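Local atomic coordinates of importin subunit beta-1 (PDB entry 5OWU), a protein that carries proteins into the nucleus by associating with importin alpha, which recognises the classical nuclear localization signal of the cargo. Residues Ser13-Asp18 with Asn52-Gly57; Thr334-Asp339 with Asn385-Val390. All coordinates share one frame; numbering follows the deposited sequence.

The two contacts lie in series along an all-helical solenoid and neither nest nor cross. Near the N terminus, contact 1 closes a mostly helical excursion of 33 residues. It brings the end of helix 3-15 in HEAT 1 against the start of helix 55-67 in HEAT 2. Much further along, contact 2 closes a second excursion, of 45 residues. There the loop between helices 317-332 and 347-362 of HEAT 8 meets helix 383-395 of HEAT 9. Each contact thus ties two successive repeats. The centres of contact 1 and contact 2 are about 53 Å apart. The nearest atoms of contact 1 and contact 2 are about 38 Å apart.

Contact 1 (Ser13-Asp18 with Asn52-Gly57); sequences SILSPD and NTKLEG
Lys54 lies against Leu15, and its backbone N is hydrogen-bonded to OE2 of Glu11, about one turn earlier in helix 3-15. That bond holds the start of helix 55-67, where Lys54 is the N-cap residue, beside the end of helix 3-15. The rest of the contact is made by van der Waals packing. Leu15 splits its two methyls between two partners. CD1 of Leu15 sits 3.5 Å from CD of Lys54 and 3.9 Å from Lys54 CE. The lysine chain bends about its CG-CD bond (chi3 114°), which sets CE as well as CD near this methyl, and bends again at chi4. The other branch, CD2 of Leu15, lies 3.6 Å from OE1 of Glu56. An alanine in place of Leu15 would probably strip the lysine methylenes and the glutamate end of their cover and leave a gap between the helix ends. Ile14 adds a second touch on Glu56, nearer the backbone. Its CG1 stands between the backbone N and the carbonyl carbon (chi1 47°). From there CD1 of Ile14 reaches out to 3.7 Å from Glu56 O and 3.8 Å from Glu56 CB. Ile14 also packs on Leu60, one turn further along helix 55-67, while Glu56 touches Arg110 of helix 109-126. Past the end of helix 3-15, Ser16 OG accepts from Asp18 N at 3.3 Å, an ST turn. Asp18 caps helix 19-35 through weak bonds from OD1 to Asn20 N and Ile21 N. The contact is surface packing of the kind that joins neighbouring units of a HEAT-repeat solenoid, here HEAT 1 and HEAT 2.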
loop_
_atom_site.group_PDB
_atom_site.type_symbol
_atom_site.label_atom_id
_atom_site.label_comp_id
_atom_site.label_asym_id
_atom_site.label_seq_id
_atom_site.Cartn_x
_atom_site.Cartn_y
_atom_site.Cartn_z
ATOM N N SER A 13 -33.741 -14.713 7.848
ATOM C CA SER A 13 -32.398 -14.309 8.230
ATOM C C SER A 13 -32.104 -12.876 7.813
ATOM O O SER A 13 -31.322 -12.189 8.485
ATOM C CB SER A 13 -31.363 -15.250 7.609
ATOM O OG SER A 13 -31.171 -14.947 6.236
ATOM N N ILE A 14 -32.698 -12.393 6.723
ATOM C CA ILE A 14 -32.398 -11.032 6.271
ATOM C C ILE A 14 -33.584 -10.074 6.310
ATOM O O ILE A 14 -33.372 -8.853 6.222
ATOM C CB ILE A 14 -31.779 -11.027 4.857
ATOM C CG1 ILE A 14 -32.572 -11.931 3.922
ATOM C CG2 ILE A 14 -30.310 -11.436 4.933
ATOM C CD1 ILE A 14 -32.228 -11.729 2.444
ATOM N N LEU A 15 -34.814 -10.553 6.445
ATOM C CA LEU A 15 -35.998 -9.717 6.287
ATOM C C LEU A 15 -36.903 -9.687 7.510
ATOM O O LEU A 15 -37.905 -8.967 7.494
ATOM C CB LEU A 15 -36.820 -10.189 5.079
ATOM C CG LEU A 15 -36.094 -10.259 3.731
ATOM C CD1 LEU A 15 -36.988 -10.900 2.674
ATOM C CD2 LEU A 15 -35.638 -8.884 3.276
ATOM N N SER A 16 -36.599 -10.435 8.556
ATOM C CA SER A 16 -37.477 -10.416 9.719
ATOM C C SER A 16 -37.265 -9.122 10.499
ATOM O O SER A 16 -36.117 -8.743 10.752
ATOM C CB SER A 16 -37.215 -11.608 10.630
ATOM O OG SER A 16 -38.101 -11.587 11.736
ATOM N N PRO A 17 -38.332 -8.420 10.897
ATOM C CA PRO A 17 -38.147 -7.246 11.771
ATOM C C PRO A 17 -37.577 -7.606 13.125
ATOM O O PRO A 17 -37.084 -6.721 13.837
ATOM C CB PRO A 17 -39.565 -6.670 11.908
ATOM C CG PRO A 17 -40.389 -7.347 10.867
ATOM C CD PRO A 17 -39.755 -8.670 10.607
ATOM N N ASP A 18 -37.637 -8.875 13.500
ATOM C CA ASP A 18 -37.237 -9.342 14.819
ATOM C C ASP A 18 -35.795 -9.823 14.729
ATOM O O ASP A 18 -35.519 -10.882 14.157
ATOM C CB ASP A 18 -38.179 -10.450 15.283
ATOM C CG ASP A 18 -37.911 -10.893 16.702
ATOM O OD1 ASP A 18 -36.766 -10.725 17.173
ATOM O OD2 ASP A 18 -38.848 -11.412 17.344
ATOM N N ASN A 52 -41.143 -18.753 -6.376
ATOM C CA ASN A 52 -42.027 -18.495 -5.246
ATOM C C ASN A 52 -41.317 -17.829 -4.072
ATOM O O ASN A 52 -41.991 -17.386 -3.135
ATOM C CB ASN A 52 -42.665 -19.813 -4.784
ATOM C CG ASN A 52 -43.563 -19.640 -3.573
ATOM O OD1 ASN A 52 -44.420 -18.757 -3.541
ATOM N ND2 ASN A 52 -43.358 -20.476 -2.559
ATOM N N THR A 53 -39.991 -17.747 -4.095
ATOM C CA THR A 53 -39.216 -17.144 -3.019
ATOM C C THR A 53 -38.868 -15.701 -3.369
ATOM O O THR A 53 -38.637 -15.364 -4.535
ATOM C CB THR A 53 -37.930 -17.945 -2.763
ATOM O OG1 THR A 53 -38.265 -19.270 -2.332
ATOM C CG2 THR A 53 -37.063 -17.286 -1.697
ATOM N N LYS A 54 -38.836 -14.847 -2.346
ATOM C CA LYS A 54 -38.456 -13.456 -2.554
ATOM C C LYS A 54 -37.067 -13.374 -3.176
ATOM O O LYS A 54 -36.184 -14.183 -2.879
ATOM C CB LYS A 54 -38.479 -12.693 -1.233
ATOM C CG LYS A 54 -39.863 -12.574 -0.610
ATOM C CD LYS A 54 -39.771 -11.965 0.779
ATOM C CE LYS A 54 -40.420 -10.598 0.851
ATOM N NZ LYS A 54 -41.881 -10.703 1.102
ATOM N N LEU A 55 -36.877 -12.368 -4.034
ATOM C CA LEU A 55 -35.625 -12.224 -4.769
ATOM C C LEU A 55 -34.418 -12.217 -3.843
ATOM O O LEU A 55 -33.411 -12.883 -4.108
ATOM C CB LEU A 55 -35.643 -10.938 -5.593
ATOM C CG LEU A 55 -36.080 -10.964 -7.053
ATOM C CD1 LEU A 55 -35.633 -9.657 -7.699
ATOM C CD2 LEU A 55 -35.521 -12.153 -7.818
ATOM N N GLU A 56 -34.492 -11.452 -2.755
ATOM C CA GLU A 56 -33.331 -11.326 -1.886
ATOM C C GLU A 56 -32.970 -12.651 -1.236
ATOM O O GLU A 56 -31.788 -12.910 -0.984
ATOM C CB GLU A 56 -33.591 -10.273 -0.819
ATOM C CG GLU A 56 -33.568 -8.871 -1.355
ATOM C CD GLU A 56 -33.926 -7.876 -0.294
ATOM O OE1 GLU A 56 -33.248 -7.867 0.753
ATOM O OE2 GLU A 56 -34.891 -7.118 -0.504
ATOM N N GLY A 57 -33.967 -13.489 -0.943
ATOM C CA GLY A 57 -33.684 -14.806 -0.397
ATOM C C GLY A 57 -33.008 -15.719 -1.400
ATOM O O GLY A 57 -32.145 -16.518 -1.035
#

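Contact 2 (Thr334-Asp339 with Asn385-Val390)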
loop_
_atom_site.group_PDB
_atom_site.type_symbol
_atom_site.label_atom_id
_atom_site.label_comp_id
_atom_site.label_asym_id
_atom_site.label_seq_id
_atom_site.Cartn_x
_atom_site.Cartn_y
_atom_site.Cartn_z
ATOM N N THR A 334 -3.261 22.335 -18.812
ATOM C CA THR A 334 -4.091 23.535 -18.752
ATOM C C THR A 334 -5.581 23.222 -18.656
ATOM O O THR A 334 -6.408 24.110 -18.890
ATOM C CB THR A 334 -3.838 24.433 -19.965
ATOM O OG1 THR A 334 -4.149 23.720 -21.168
ATOM C CG2 THR A 334 -2.394 24.895 -19.991
ATOM N N ARG A 335 -5.941 21.990 -18.310
ATOM C CA ARG A 335 -7.334 21.606 -18.120
ATOM C C ARG A 335 -7.667 21.440 -16.637
ATOM O O ARG A 335 -8.373 20.513 -16.243
ATOM C CB ARG A 335 -7.644 20.327 -18.896
ATOM C CG ARG A 335 -7.399 20.445 -20.386
ATOM C CD ARG A 335 -7.856 19.193 -21.119
ATOM N NE ARG A 335 -7.444 19.178 -22.524
ATOM C CZ ARG A 335 -7.828 18.258 -23.404
ATOM N NH1 ARG A 335 -8.637 17.270 -23.035
ATOM N NH2 ARG A 335 -7.398 18.317 -24.653
ATOM N N GLN A 336 -7.165 22.346 -15.798
ATOM C CA GLN A 336 -7.538 22.344 -14.393
ATOM C C GLN A 336 -9.010 22.745 -14.238
ATOM O O GLN A 336 -9.692 23.102 -15.200
ATOM C CB GLN A 336 -6.656 23.302 -13.591
ATOM C CG GLN A 336 -5.170 23.305 -13.964
ATOM C CD GLN A 336 -4.830 24.356 -15.009
ATOM O OE1 GLN A 336 -5.607 24.601 -15.931
ATOM N NE2 GLN A 336 -3.664 24.980 -14.870
ATOM N N ASN A 337 -9.492 22.703 -13.001
ATOM C CA ASN A 337 -10.860 23.103 -12.683
ATOM C C ASN A 337 -10.905 24.579 -12.298
ATOM O O ASN A 337 -10.070 25.042 -11.514
ATOM C CB ASN A 337 -11.402 22.241 -11.541
ATOM C CG ASN A 337 -11.045 20.777 -11.702
ATOM O OD1 ASN A 337 -11.059 20.244 -12.813
ATOM N ND2 ASN A 337 -10.706 20.124 -10.597
ATOM N N GLU A 338 -11.881 25.313 -12.846
ATOM C CA GLU A 338 -12.066 26.732 -12.517
ATOM C C GLU A 338 -12.755 26.875 -11.159
ATOM O O GLU A 338 -13.865 27.393 -11.041
ATOM C CB GLU A 338 -12.862 27.450 -13.603
ATOM C CG GLU A 338 -12.039 27.833 -14.836
ATOM C CD GLU A 338 -11.721 29.323 -14.960
ATOM O OE1 GLU A 338 -11.825 30.057 -13.953
ATOM O OE2 GLU A 338 -11.350 29.753 -16.076
ATOM N N ASP A 339 -12.056 26.401 -10.128
ATOM C CA ASP A 339 -12.510 26.464 -8.736
ATOM C C ASP A 339 -14.032 26.518 -8.581
ATOM O O ASP A 339 -14.611 25.830 -7.739
ATOM C CB ASP A 339 -11.876 27.676 -8.034
ATOM C CG ASP A 339 -12.208 28.996 -8.710
ATOM O OD1 ASP A 339 -13.279 29.104 -9.339
ATOM O OD2 ASP A 339 -11.392 29.934 -8.597
ATOM N N ASN A 385 -2.223 28.831 -17.712
ATOM C CA ASN A 385 -0.925 28.610 -18.337
ATOM C C ASN A 385 0.222 28.825 -17.356
ATOM O O ASN A 385 1.203 28.074 -17.374
ATOM C CB ASN A 385 -0.786 29.517 -19.556
ATOM C CG ASN A 385 -1.744 29.132 -20.671
ATOM O OD1 ASN A 385 -2.925 29.464 -20.630
ATOM N ND2 ASN A 385 -1.242 28.414 -21.660
ATOM N N ARG A 386 0.120 29.822 -16.478
ATOM C CA ARG A 386 1.157 30.004 -15.465
ATOM C C ARG A 386 1.171 28.837 -14.479
ATOM O O ARG A 386 2.245 28.309 -14.135
ATOM C CB ARG A 386 0.946 31.330 -14.737
ATOM C CG ARG A 386 0.828 32.546 -15.664
ATOM C CD ARG A 386 0.995 33.868 -14.918
ATOM N NE ARG A 386 -0.065 34.110 -13.943
ATOM C CZ ARG A 386 -1.280 34.549 -14.251
ATOM N NH1 ARG A 386 -1.609 34.777 -15.518
ATOM N NH2 ARG A 386 -2.176 34.745 -13.296
ATOM N N GLU A 387 -0.010 28.414 -14.018
ATOM C CA GLU A 387 -0.081 27.262 -13.123
ATOM C C GLU A 387 0.498 26.027 -13.799
ATOM O O GLU A 387 1.291 25.289 -13.201
ATOM C CB GLU A 387 -1.528 27.016 -12.687
ATOM C CG GLU A 387 -1.673 26.044 -11.512
ATOM C CD GLU A 387 -1.582 24.578 -11.918
ATOM O OE1 GLU A 387 -1.757 24.274 -13.118
ATOM O OE2 GLU A 387 -1.341 23.728 -11.030
ATOM N N ALA A 388 0.122 25.795 -15.060
ATOM C CA ALA A 388 0.703 24.688 -15.813
ATOM C C ALA A 388 2.223 24.797 -15.867
ATOM O O ALA A 388 2.929 23.790 -15.753
ATOM C CB ALA A 388 0.117 24.652 -17.226
ATOM N N ALA A 389 2.746 26.013 -16.024
ATOM C CA ALA A 389 4.192 26.186 -16.139
ATOM C C ALA A 389 4.903 25.755 -14.861
ATOM O O ALA A 389 5.873 24.984 -14.910
ATOM C CB ALA A 389 4.520 27.642 -16.484
ATOM N N VAL A 390 4.446 26.242 -13.697
ATOM C CA VAL A 390 5.129 25.822 -12.467
ATOM C C VAL A 390 4.874 24.344 -12.178
ATOM O O VAL A 390 5.734 23.660 -11.606
ATOM C CB VAL A 390 4.749 26.695 -11.246
ATOM C CG1 VAL A 390 5.423 28.039 -11.314
ATOM C CG2 VAL A 390 3.232 26.857 -11.113
#
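Gln336 and Glu387 both bend at chi2 to bring their polar ends together. In Glu387, CG is anti to the backbone N (chi1 -167°), and the bend at chi2 then turns the carboxylate toward the glutamine. In Gln336, chi2 of 92° swings the amide round to the helix. The two chains pass in opposite directions. NE2 of Gln336 gives a short hydrogen bond of 2.7 Å to OE1 of Glu387. It is nearly straight, at 165°, and the acceptor lies almost in the amide plane. On the glutamate side the bond is less regular: NE2 comes from the anti side and well out of the carboxylate plane. The other oxygen, OE2, is hydrogen-bonded to Thr430 of helix 425-442, so two partners fix the rotation of this buried carboxylate. Both would be likely to stabilise its negative charge.

The loop belongs to HEAT 8 and the helix to HEAT 9, so this is a junction between successive repeats of the solenoid. Gln336 also packs on Trp383 at the start of helix 383-395, and its carbonyl oxygen is bonded by Arg384.

Beside the polar pair, CG2 of Thr334 rests 3.7 Å from CB of Ala388, methyl on methyl. The same CG2 of Thr334 makes a looser van der Waals approach to ND2 of Asn385, at 4.1 Å. The threonine hydroxyl is hydrogen-bonded to Asn331 O, which leaves the methyl to meet the helix. ND2 of Asn385 is in turn hydrogen-bonded to OD1 of Asn377. Ala388 is also packed against Leu333 and against Phe373 of helix 367-377.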